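Local coordinates for eukaryotic translation initiation factor 5A-2 (Arabidopsis thaliana, PDB 3HKS), which promotes translation elongation and termination by binding between the exit and peptidyl sites of stalled ribosomes, notably at polyproline sequences, at residues 98-109 and 113-124; 139-147 and 159-167. One frame throughout, in Å; residues are numbered along the deposited sequence. Where two conformers were deposited one is given.

Contact 1: residues 98-109 and 113-124; sequences YQLIDITEDGFV and TDSGGTKDDLKL. With EDO (1,2-ethanediol), chain F.
Lys123 lays its aliphatic chain over one face of the Phe108 ring, with CG 4.0 Å from the ring centroid in a CH-pi contact. A bend at chi3 (77°) keeps the chain over the ring and carries NZ on toward its far side, where it makes an off-centre cation-pi contact and a weak hydrogen bond to Asp106 O. Lysine suits this exposed place because its methylenes can cover an aromatic ring while its ammonium stays at the surface. Lys123 N donates nearly straight (167°) to O1 of an ethanediol, probably from the crystallisation liquor, which also bonds Ile157 N. The backbones are bridged: Val109 N donates to Leu122 O at 2.9 Å, and Leu124 N to Gly107 O at 3.0 Å. Gly107 ends a type I turn with positive phi, which glycine adopts easily. Leu124 crosses Ile103 and Val109 at about a right angle, CD1 meeting Ile103 CG2 and CD2 meeting Val109 CG2. A water donates to Val109 O and Lys119 O and accepts from Leu122 N. The Lys119 chain passes obliquely by the hydroxyl end of Tyr98, while NZ bridges to Asp121 and Glu155. Helix 128-139 meets Val109 and Leu124, and strand 142-151 touches Tyr98 and Leu122 through Val148.

Contact 2: residues 139-147 and 159-167; sequences DEGKDIVVS and AVKEVGGGK
Glu162 OE2 receives Lys142 NZ at 2.9 Å, on the syn side of the carboxylate and 19° out of its plane. The same ammonium reaches Glu140 OE2 through a longer, weak bond, so one lysine lies between two acids and probably offsets the repulsion between them. A water donates to Glu140 OE2 and, weakly, to Glu162 OE2. Glu162 gets there because its CG sits between the backbone N and the carbonyl carbon (chi1 58°), with the chain then running out toward Lys142 CD and NZ.

On the same side of the sheet, Ile144 fits its branches to two neighbours: CG2 meets Val160 CG1 at 3.7 Å, and CD1 lies 3.6 Å from Glu162 CB. The other side carries Val145, whose CG2 packs 3.8 Å from Val163 CG2 while its CB lies beside the methylenes of Lys161. Beta-branched residues suit these extended positions, and the long lysine chain can cover a valine while its amine reaches outward. Val145 and Lys161 form a hydrogen-bonded pair, with Val145 N to Lys161 O at 2.8 Å and Lys161 N to Val145 O at 3.0 Å.

Gly164 turns a corner with backbone angles open mainly to glycine. Beyond it, Lys167 extends so that NZ meets Asp139 O at 3.2 Å, from above the carbonyl plane. Asp139 closes helix 128-139, and Gly141, with positive phi, completes its Schellman motif. The whole is an antiparallel beta hairpin, strands 142-151 and 154-163, in the OB-fold domain of eIF-5A, with helix 128-139 packed against Val146 and Val160.

In the fold
From the N terminus, the chain first passes through the SH3-like region and then enters the OB fold along strand 87-103. Contact 1 closes first, bringing 113-124 back against 98-109 across a loop that contains most of strand 109-112. After helix 128-139, contact 2 closes the hairpin of strands 142-151 and 154-163 near the C terminus. The two are therefore in series, neither nested nor crossed, with centres about 13 Å apart. They meet where strands 87-103 and 142-151 run as antiparallel neighbours: Tyr98 O lies 2.8 Å from Val146 N, and Leu100 N lies 2.9 Å from Ile144 O, both probable hydrogen bonds. One antiparallel sheet thus joins both contacts.

Contact 1: residues 98-109 and 113-124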
loop_
_atom_site.group_PDB
_atom_site.type_symbol
_atom_site.label_atom_id
_atom_site.label_comp_id
_atom_site.label_asym_id
_atom_site.label_seq_id
_atom_site.Cartn_x
_atom_site.Cartn_y
_atom_site.Cartn_z
ATOM N N TYR A 98 -9.665 -4.545 -9.469
ATOM C CA TYR A 98 -9.830 -5.686 -10.370
ATOM C C TYR A 98 -11.190 -6.353 -10.157
ATOM O O TYR A 98 -11.664 -6.459 -9.037
ATOM C CB TYR A 98 -8.782 -6.756 -10.093
ATOM C CG TYR A 98 -7.339 -6.328 -10.084
ATOM C CD1 TYR A 98 -6.774 -5.753 -8.954
ATOM C CD2 TYR A 98 -6.520 -6.556 -11.192
ATOM C CE1 TYR A 98 -5.435 -5.389 -8.927
ATOM C CE2 TYR A 98 -5.176 -6.191 -11.186
ATOM C CZ TYR A 98 -4.637 -5.604 -10.046
ATOM O OH TYR A 98 -3.312 -5.234 -10.009
ATOM N N GLN A 99 -11.782 -6.863 -11.227
ATOM C CA GLN A 99 -12.964 -7.705 -11.109
ATOM C C GLN A 99 -12.547 -9.114 -10.657
ATOM O O GLN A 99 -11.564 -9.670 -11.150
ATOM C CB GLN A 99 -13.724 -7.759 -12.443
ATOM C CG GLN A 99 -14.165 -6.384 -12.938
ATOM C CD GLN A 99 -14.583 -6.382 -14.399
ATOM O OE1 GLN A 99 -15.527 -7.079 -14.788
ATOM N NE2 GLN A 99 -13.886 -5.591 -15.219
ATOM N N LEU A 100 -13.298 -9.667 -9.709
ATOM C CA LEU A 100 -13.062 -11.003 -9.192
ATOM C C LEU A 100 -13.675 -12.061 -10.122
ATOM O O LEU A 100 -14.871 -12.035 -10.398
ATOM C CB LEU A 100 -13.643 -11.124 -7.773
ATOM C CG LEU A 100 -13.546 -12.480 -7.069
ATOM C CD1 LEU A 100 -12.098 -12.774 -6.689
ATOM C CD2 LEU A 100 -14.481 -12.549 -5.839
ATOM N N ILE A 101 -12.844 -12.985 -10.600
ATOM C CA ILE A 101 -13.296 -14.031 -11.514
ATOM C C ILE A 101 -13.105 -15.458 -10.966
ATOM O O ILE A 101 -13.532 -16.441 -11.586
ATOM C CB ILE A 101 -12.687 -13.854 -12.951
ATOM C CG1 ILE A 101 -11.151 -13.782 -12.912
ATOM C CG2 ILE A 101 -13.287 -12.605 -13.639
ATOM C CD1 ILE A 101 -10.496 -13.742 -14.293
ATOM N N ASP A 102 -12.479 -15.576 -9.796
ATOM C CA ASP A 102 -12.415 -16.875 -9.091
ATOM C C ASP A 102 -11.892 -16.792 -7.668
ATOM O O ASP A 102 -11.077 -15.930 -7.341
ATOM C CB ASP A 102 -11.596 -17.926 -9.868
ATOM C CG ASP A 102 -11.823 -19.344 -9.346
ATOM O OD1 ASP A 102 -12.885 -19.611 -8.736
ATOM O OD2 ASP A 102 -10.938 -20.187 -9.537
ATOM N N ILE A 103 -12.409 -17.683 -6.827
ATOM C CA ILE A 103 -11.806 -17.998 -5.548
ATOM C C ILE A 103 -11.595 -19.509 -5.565
ATOM O O ILE A 103 -12.565 -20.285 -5.630
ATOM C CB ILE A 103 -12.694 -17.576 -4.328
ATOM C CG1 ILE A 103 -13.006 -16.078 -4.362
ATOM C CG2 ILE A 103 -12.021 -17.958 -3.011
ATOM C CD1 ILE A 103 -14.089 -15.641 -3.402
ATOM N N THR A 104 -10.327 -19.921 -5.518
ATOM C CA THR A 104 -9.976 -21.336 -5.569
ATOM C C THR A 104 -10.264 -21.984 -4.212
ATOM O O THR A 104 -10.367 -21.286 -3.215
ATOM C CB THR A 104 -8.496 -21.555 -5.954
ATOM O OG1 THR A 104 -7.652 -21.199 -4.852
ATOM C CG2 THR A 104 -8.117 -20.728 -7.182
ATOM N N GLU A 105 -10.388 -23.307 -4.182
ATOM C CA GLU A 105 -10.624 -24.047 -2.935
ATOM C C GLU A 105 -9.466 -23.949 -1.937
ATOM O O GLU A 105 -9.670 -24.168 -0.744
ATOM C CB GLU A 105 -10.958 -25.533 -3.194
ATOM C CG GLU A 105 -12.208 -25.808 -4.035
ATOM C CD GLU A 105 -13.507 -25.242 -3.442
ATOM O OE1 GLU A 105 -13.652 -25.149 -2.198
ATOM O OE2 GLU A 105 -14.409 -24.900 -4.237
ATOM N N ASP A 106 -8.258 -23.642 -2.421
ATOM C CA ASP A 106 -7.114 -23.417 -1.528
ATOM C C ASP A 106 -6.856 -21.941 -1.192
ATOM O O ASP A 106 -5.835 -21.597 -0.597
ATOM C CB ASP A 106 -5.841 -24.120 -2.037
ATOM C CG ASP A 106 -5.389 -23.641 -3.418
ATOM O OD1 ASP A 106 -6.213 -23.157 -4.210
ATOM O OD2 ASP A 106 -4.181 -23.774 -3.722
ATOM N N GLY A 107 -7.786 -21.067 -1.561
ATOM C CA GLY A 107 -7.768 -19.707 -1.047
ATOM C C GLY A 107 -7.102 -18.681 -1.931
ATOM O O GLY A 107 -6.910 -17.556 -1.510
ATOM N N PHE A 108 -6.740 -19.063 -3.153
ATOM C CA PHE A 108 -6.216 -18.097 -4.108
ATOM C C PHE A 108 -7.364 -17.333 -4.763
ATOM O O PHE A 108 -8.500 -17.802 -4.831
ATOM C CB PHE A 108 -5.316 -18.757 -5.166
ATOM C CG PHE A 108 -3.917 -19.078 -4.672
ATOM C CD1 PHE A 108 -2.913 -18.111 -4.699
ATOM C CD2 PHE A 108 -3.610 -20.348 -4.185
ATOM C CE1 PHE A 108 -1.622 -18.395 -4.243
ATOM C CE2 PHE A 108 -2.313 -20.656 -3.736
ATOM C CZ PHE A 108 -1.323 -19.673 -3.761
ATOM N N VAL A 109 -7.047 -16.143 -5.233
ATOM C CA VAL A 109 -8.013 -15.276 -5.869
ATOM C C VAL A 109 -7.571 -15.056 -7.323
ATOM O O VAL A 109 -6.372 -14.887 -7.601
ATOM C CB VAL A 109 -8.155 -13.975 -5.038
ATOM C CG1 VAL A 109 -8.844 -12.899 -5.784
ATOM C CG2 VAL A 109 -8.911 -14.278 -3.731
ATOM N N THR A 113 -7.606 -8.477 -15.266
ATOM C CA THR A 113 -6.650 -7.409 -15.511
ATOM C C THR A 113 -7.175 -6.466 -16.635
ATOM O O THR A 113 -7.932 -6.914 -17.505
ATOM C CB THR A 113 -5.345 -8.128 -15.880
ATOM O OG1 THR A 113 -4.510 -8.271 -14.716
ATOM C CG2 THR A 113 -4.657 -7.503 -16.961
ATOM N N ASP A 114 -6.806 -5.179 -16.608
ATOM C CA ASP A 114 -7.288 -4.217 -17.639
ATOM C C ASP A 114 -6.812 -4.496 -19.080
ATOM O O ASP A 114 -7.357 -3.933 -20.045
ATOM C CB ASP A 114 -7.035 -2.740 -17.256
ATOM C CG ASP A 114 -5.550 -2.396 -17.109
ATOM O OD1 ASP A 114 -4.687 -3.141 -17.617
ATOM O OD2 ASP A 114 -5.240 -1.358 -16.480
ATOM N N SER A 115 -5.810 -5.366 -19.223
ATOM C CA SER A 115 -5.339 -5.775 -20.547
ATOM C C SER A 115 -6.032 -7.051 -21.030
ATOM O O SER A 115 -5.718 -7.547 -22.115
ATOM C CB SER A 115 -3.807 -5.953 -20.561
ATOM O OG SER A 115 -3.390 -6.917 -19.607
ATOM N N GLY A 116 -6.973 -7.573 -20.231
ATOM C CA GLY A 116 -7.670 -8.824 -20.548
ATOM C C GLY A 116 -6.911 -10.038 -20.040
ATOM O O GLY A 116 -7.165 -11.167 -20.448
ATOM N N GLY A 117 -5.972 -9.807 -19.128
ATOM C CA GLY A 117 -5.199 -10.893 -18.557
ATOM C C GLY A 117 -5.774 -11.339 -17.233
ATOM O O GLY A 117 -6.871 -10.934 -16.858
ATOM N N THR A 118 -5.045 -12.193 -16.528
ATOM C CA THR A 118 -5.480 -12.612 -15.200
ATOM C C THR A 118 -4.338 -12.478 -14.209
ATOM O O THR A 118 -3.174 -12.683 -14.551
ATOM C CB THR A 118 -6.086 -14.049 -15.160
ATOM O OG1 THR A 118 -5.087 -15.010 -15.493
ATOM C CG2 THR A 118 -7.261 -14.199 -16.117
ATOM N N LYS A 119 -4.691 -12.099 -12.988
ATOM C CA LYS A 119 -3.736 -11.945 -11.899
ATOM C C LYS A 119 -4.156 -12.910 -10.786
ATOM O O LYS A 119 -5.180 -12.691 -10.132
ATOM C CB LYS A 119 -3.735 -10.489 -11.409
ATOM C CG LYS A 119 -2.945 -10.253 -10.124
ATOM C CD LYS A 119 -2.871 -8.773 -9.753
ATOM C CE LYS A 119 -2.336 -8.600 -8.335
ATOM N NZ LYS A 119 -0.925 -9.048 -8.215
ATOM N N ASP A 120 -3.357 -13.965 -10.578
ATOM C CA ASP A 120 -3.733 -15.106 -9.716
ATOM C C ASP A 120 -2.821 -15.364 -8.502
ATOM O O ASP A 120 -2.951 -16.406 -7.854
ATOM C CB ASP A 120 -3.775 -16.398 -10.548
ATOM C CG ASP A 120 -4.883 -16.414 -11.577
ATOM O OD1 ASP A 120 -5.680 -15.446 -11.636
ATOM O OD2 ASP A 120 -4.960 -17.404 -12.338
ATOM N N ASP A 121 -1.913 -14.431 -8.195
ATOM C CA ASP A 121 -0.897 -14.646 -7.153
ATOM C C ASP A 121 -1.333 -14.280 -5.727
ATOM O O ASP A 121 -0.670 -14.649 -4.754
ATOM C CB ASP A 121 0.438 -13.967 -7.518
ATOM C CG ASP A 121 0.289 -12.495 -7.917
ATOM O OD1 ASP A 121 -0.827 -12.006 -8.135
ATOM O OD2 ASP A 121 1.332 -11.809 -8.018
ATOM N N LEU A 122 -2.458 -13.576 -5.609
ATOM C CA LEU A 122 -2.978 -13.172 -4.301
ATOM C C LEU A 122 -3.905 -14.197 -3.667
ATOM O O LEU A 122 -4.558 -14.989 -4.353
ATOM C CB LEU A 122 -3.707 -11.829 -4.398
ATOM C CG LEU A 122 -2.910 -10.608 -4.847
ATOM C CD1 LEU A 122 -3.759 -9.349 -4.646
ATOM C CD2 LEU A 122 -1.581 -10.522 -4.102
ATOM N N LYS A 123 -3.960 -14.161 -2.344
ATOM C CA LYS A 123 -4.867 -14.989 -1.585
ATOM C C LYS A 123 -5.923 -14.116 -0.933
ATOM O O LYS A 123 -5.839 -12.880 -0.981
ATOM C CB LYS A 123 -4.100 -15.810 -0.548
ATOM C CG LYS A 123 -3.028 -16.709 -1.190
ATOM C CD LYS A 123 -2.575 -17.822 -0.268
ATOM C CE LYS A 123 -3.601 -18.954 -0.212
ATOM N NZ LYS A 123 -3.034 -20.162 0.451
ATOM N N LEU A 124 -6.942 -14.767 -0.371
ATOM C CA LEU A 124 -7.993 -14.080 0.369
ATOM C C LEU A 124 -7.387 -13.273 1.525
ATOM O O LEU A 124 -6.473 -13.752 2.204
ATOM C CB LEU A 124 -9.027 -15.082 0.898
ATOM C CG LEU A 124 -9.939 -15.744 -0.142
ATOM C CD1 LEU A 124 -10.550 -17.016 0.423
ATOM C CD2 LEU A 124 -11.039 -14.772 -0.570
HETATM C C1 EDO F . -3.132 -10.954 -0.489
HETATM O O1 EDO F . -2.430 -12.216 -0.488
HETATM C C2 EDO F . -3.973 -10.822 0.776
HETATM O O2 EDO F . -4.396 -9.466 0.982
HETATM O O HOH W 1 -4.839 -12.794 -7.318
#

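Contact 2: residues 139-147 and 159-167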
loop_
_atom_site.group_PDB
_atom_site.type_symbol
_atom_site.label_atom_id
_atom_site.label_comp_id
_atom_site.label_asym_id
_atom_site.label_seq_id
_atom_site.Cartn_x
_atom_site.Cartn_y
_atom_site.Cartn_z
ATOM N N ASP A 139 -20.236 -16.411 -4.789
ATOM C CA ASP A 139 -21.267 -17.456 -4.754
ATOM C C ASP A 139 -22.593 -16.951 -5.334
ATOM O O ASP A 139 -23.331 -17.712 -5.982
ATOM C CB ASP A 139 -21.474 -17.991 -3.325
ATOM C CG ASP A 139 -20.305 -18.860 -2.833
ATOM O OD1 ASP A 139 -19.411 -19.234 -3.651
ATOM O OD2 ASP A 139 -20.281 -19.170 -1.609
ATOM N N GLU A 140 -22.862 -15.663 -5.116
ATOM C CA GLU A 140 -24.088 -15.003 -5.560
ATOM C C GLU A 140 -24.060 -14.583 -7.045
ATOM O O GLU A 140 -25.064 -14.096 -7.568
ATOM C CB GLU A 140 -24.384 -13.766 -4.692
ATOM C CG GLU A 140 -24.732 -14.024 -3.220
ATOM C CD GLU A 140 -25.132 -12.730 -2.451
ATOM O OE1 GLU A 140 -26.176 -12.750 -1.755
ATOM O OE2 GLU A 140 -24.429 -11.690 -2.544
ATOM N N GLY A 141 -22.913 -14.751 -7.711
ATOM C CA GLY A 141 -22.777 -14.368 -9.122
ATOM C C GLY A 141 -22.754 -12.863 -9.333
ATOM O O GLY A 141 -23.075 -12.363 -10.416
ATOM N N LYS A 142 -22.354 -12.140 -8.297
ATOM C CA LYS A 142 -22.276 -10.693 -8.373
ATOM C C LYS A 142 -20.987 -10.219 -9.010
ATOM O O LYS A 142 -19.989 -10.936 -9.016
ATOM C CB LYS A 142 -22.443 -10.082 -6.978
ATOM C CG LYS A 142 -23.756 -10.484 -6.337
ATOM C CD LYS A 142 -24.458 -9.313 -5.729
ATOM C CE LYS A 142 -25.837 -9.704 -5.220
ATOM N NZ LYS A 142 -26.045 -9.082 -3.887
ATOM N N ASP A 143 -21.037 -9.014 -9.572
ATOM C CA ASP A 143 -19.854 -8.339 -10.080
ATOM C C ASP A 143 -19.120 -7.740 -8.886
ATOM O O ASP A 143 -19.571 -6.754 -8.294
ATOM C CB ASP A 143 -20.247 -7.248 -11.086
ATOM C CG ASP A 143 -20.869 -7.814 -12.356
ATOM O OD1 ASP A 143 -20.521 -8.948 -12.739
ATOM O OD2 ASP A 143 -21.705 -7.116 -12.977
ATOM N N ILE A 144 -18.010 -8.370 -8.513
ATOM C CA ILE A 144 -17.239 -7.948 -7.344
ATOM C C ILE A 144 -15.946 -7.300 -7.795
ATOM O O ILE A 144 -15.209 -7.861 -8.608
ATOM C CB ILE A 144 -16.969 -9.133 -6.366
ATOM C CG1 ILE A 144 -18.280 -9.729 -5.804
ATOM C CG2 ILE A 144 -16.001 -8.733 -5.241
ATOM C CD1 ILE A 144 -19.041 -8.830 -4.772
ATOM N N VAL A 145 -15.696 -6.100 -7.275
ATOM C CA VAL A 145 -14.479 -5.335 -7.555
ATOM C C VAL A 145 -13.610 -5.322 -6.304
ATOM O O VAL A 145 -14.073 -4.991 -5.216
ATOM C CB VAL A 145 -14.788 -3.883 -8.046
ATOM C CG1 VAL A 145 -13.501 -3.109 -8.327
ATOM C CG2 VAL A 145 -15.628 -3.921 -9.304
ATOM N N VAL A 146 -12.346 -5.677 -6.479
ATOM C CA VAL A 146 -11.396 -5.842 -5.386
ATOM C C VAL A 146 -10.296 -4.796 -5.557
ATOM O O VAL A 146 -9.672 -4.725 -6.622
ATOM C CB VAL A 146 -10.782 -7.286 -5.409
ATOM C CG1 VAL A 146 -9.716 -7.470 -4.340
ATOM C CG2 VAL A 146 -11.879 -8.340 -5.258
ATOM N N SER A 147 -10.083 -3.978 -4.525
ATOM C CA SER A 147 -8.982 -3.004 -4.508
ATOM C C SER A 147 -7.730 -3.619 -3.894
ATOM O O SER A 147 -7.789 -4.214 -2.826
ATOM C CB SER A 147 -9.367 -1.745 -3.726
ATOM O OG SER A 147 -10.584 -1.193 -4.202
ATOM N N ALA A 159 -9.972 -3.343 -0.086
ATOM C CA ALA A 159 -11.403 -3.016 -0.186
ATOM C C ALA A 159 -12.140 -3.980 -1.112
ATOM O O ALA A 159 -11.542 -4.567 -2.003
ATOM C CB ALA A 159 -11.608 -1.575 -0.649
ATOM N N VAL A 160 -13.442 -4.137 -0.882
ATOM C CA VAL A 160 -14.295 -4.997 -1.692
ATOM C C VAL A 160 -15.645 -4.313 -1.880
ATOM O O VAL A 160 -16.241 -3.853 -0.916
ATOM C CB VAL A 160 -14.504 -6.394 -1.034
ATOM C CG1 VAL A 160 -15.481 -7.267 -1.867
ATOM C CG2 VAL A 160 -13.170 -7.115 -0.837
ATOM N N LYS A 161 -16.132 -4.264 -3.116
ATOM C CA LYS A 161 -17.489 -3.771 -3.392
ATOM C C LYS A 161 -18.171 -4.592 -4.483
ATOM O O LYS A 161 -17.507 -5.149 -5.359
ATOM C CB LYS A 161 -17.471 -2.295 -3.793
ATOM C CG LYS A 161 -16.705 -2.015 -5.077
ATOM C CD LYS A 161 -16.714 -0.534 -5.464
ATOM C CE LYS A 161 -15.655 -0.256 -6.536
ATOM N NZ LYS A 161 -15.938 0.980 -7.331
ATOM N N GLU A 162 -19.499 -4.664 -4.427
ATOM C CA GLU A 162 -20.266 -5.205 -5.549
ATOM C C GLU A 162 -20.794 -4.096 -6.443
ATOM O O GLU A 162 -21.210 -3.043 -5.959
ATOM C CB GLU A 162 -21.382 -6.139 -5.086
ATOM C CG GLU A 162 -22.379 -5.540 -4.135
ATOM C CD GLU A 162 -23.723 -6.224 -4.241
ATOM O OE1 GLU A 162 -24.446 -5.953 -5.227
ATOM O OE2 GLU A 162 -24.041 -7.036 -3.345
ATOM N N VAL A 163 -20.747 -4.314 -7.752
ATOM C CA VAL A 163 -21.166 -3.273 -8.689
ATOM C C VAL A 163 -22.330 -3.693 -9.600
ATOM O O VAL A 163 -22.709 -2.949 -10.510
ATOM C CB VAL A 163 -19.973 -2.681 -9.519
ATOM C CG1 VAL A 163 -18.964 -1.970 -8.609
ATOM C CG2 VAL A 163 -19.294 -3.742 -10.360
ATOM N N GLY A 164 -22.891 -4.876 -9.352
ATOM C CA GLY A 164 -24.054 -5.352 -10.114
ATOM C C GLY A 164 -24.166 -6.865 -10.175
ATOM O O GLY A 164 -23.535 -7.576 -9.383
ATOM N N GLY A 165 -24.969 -7.352 -11.123
ATOM C CA GLY A 165 -25.142 -8.788 -11.336
ATOM C C GLY A 165 -25.947 -9.500 -10.261
ATOM O O GLY A 165 -26.674 -8.871 -9.491
ATOM N N GLY A 166 -25.810 -10.822 -10.216
ATOM C CA GLY A 166 -26.561 -11.665 -9.288
ATOM C C GLY A 166 -27.197 -12.836 -10.014
ATOM O O GLY A 166 -27.192 -12.879 -11.242
ATOM N N LYS A 167 -27.746 -13.782 -9.256
ATOM C CA LYS A 167 -28.363 -14.987 -9.815
ATOM C C LYS A 167 -29.887 -14.988 -9.616
ATOM O O LYS A 167 -30.383 -14.329 -8.697
ATOM C CB LYS A 167 -27.733 -16.234 -9.194
ATOM C CG LYS A 167 -26.268 -16.381 -9.562
ATOM C CD LYS A 167 -25.625 -17.565 -8.918
ATOM C CE LYS A 167 -24.147 -17.626 -9.298
ATOM N NZ LYS A 167 -23.600 -18.930 -8.879
HETATM O O HOH W 2 -23.264 -9.759 -1.351
#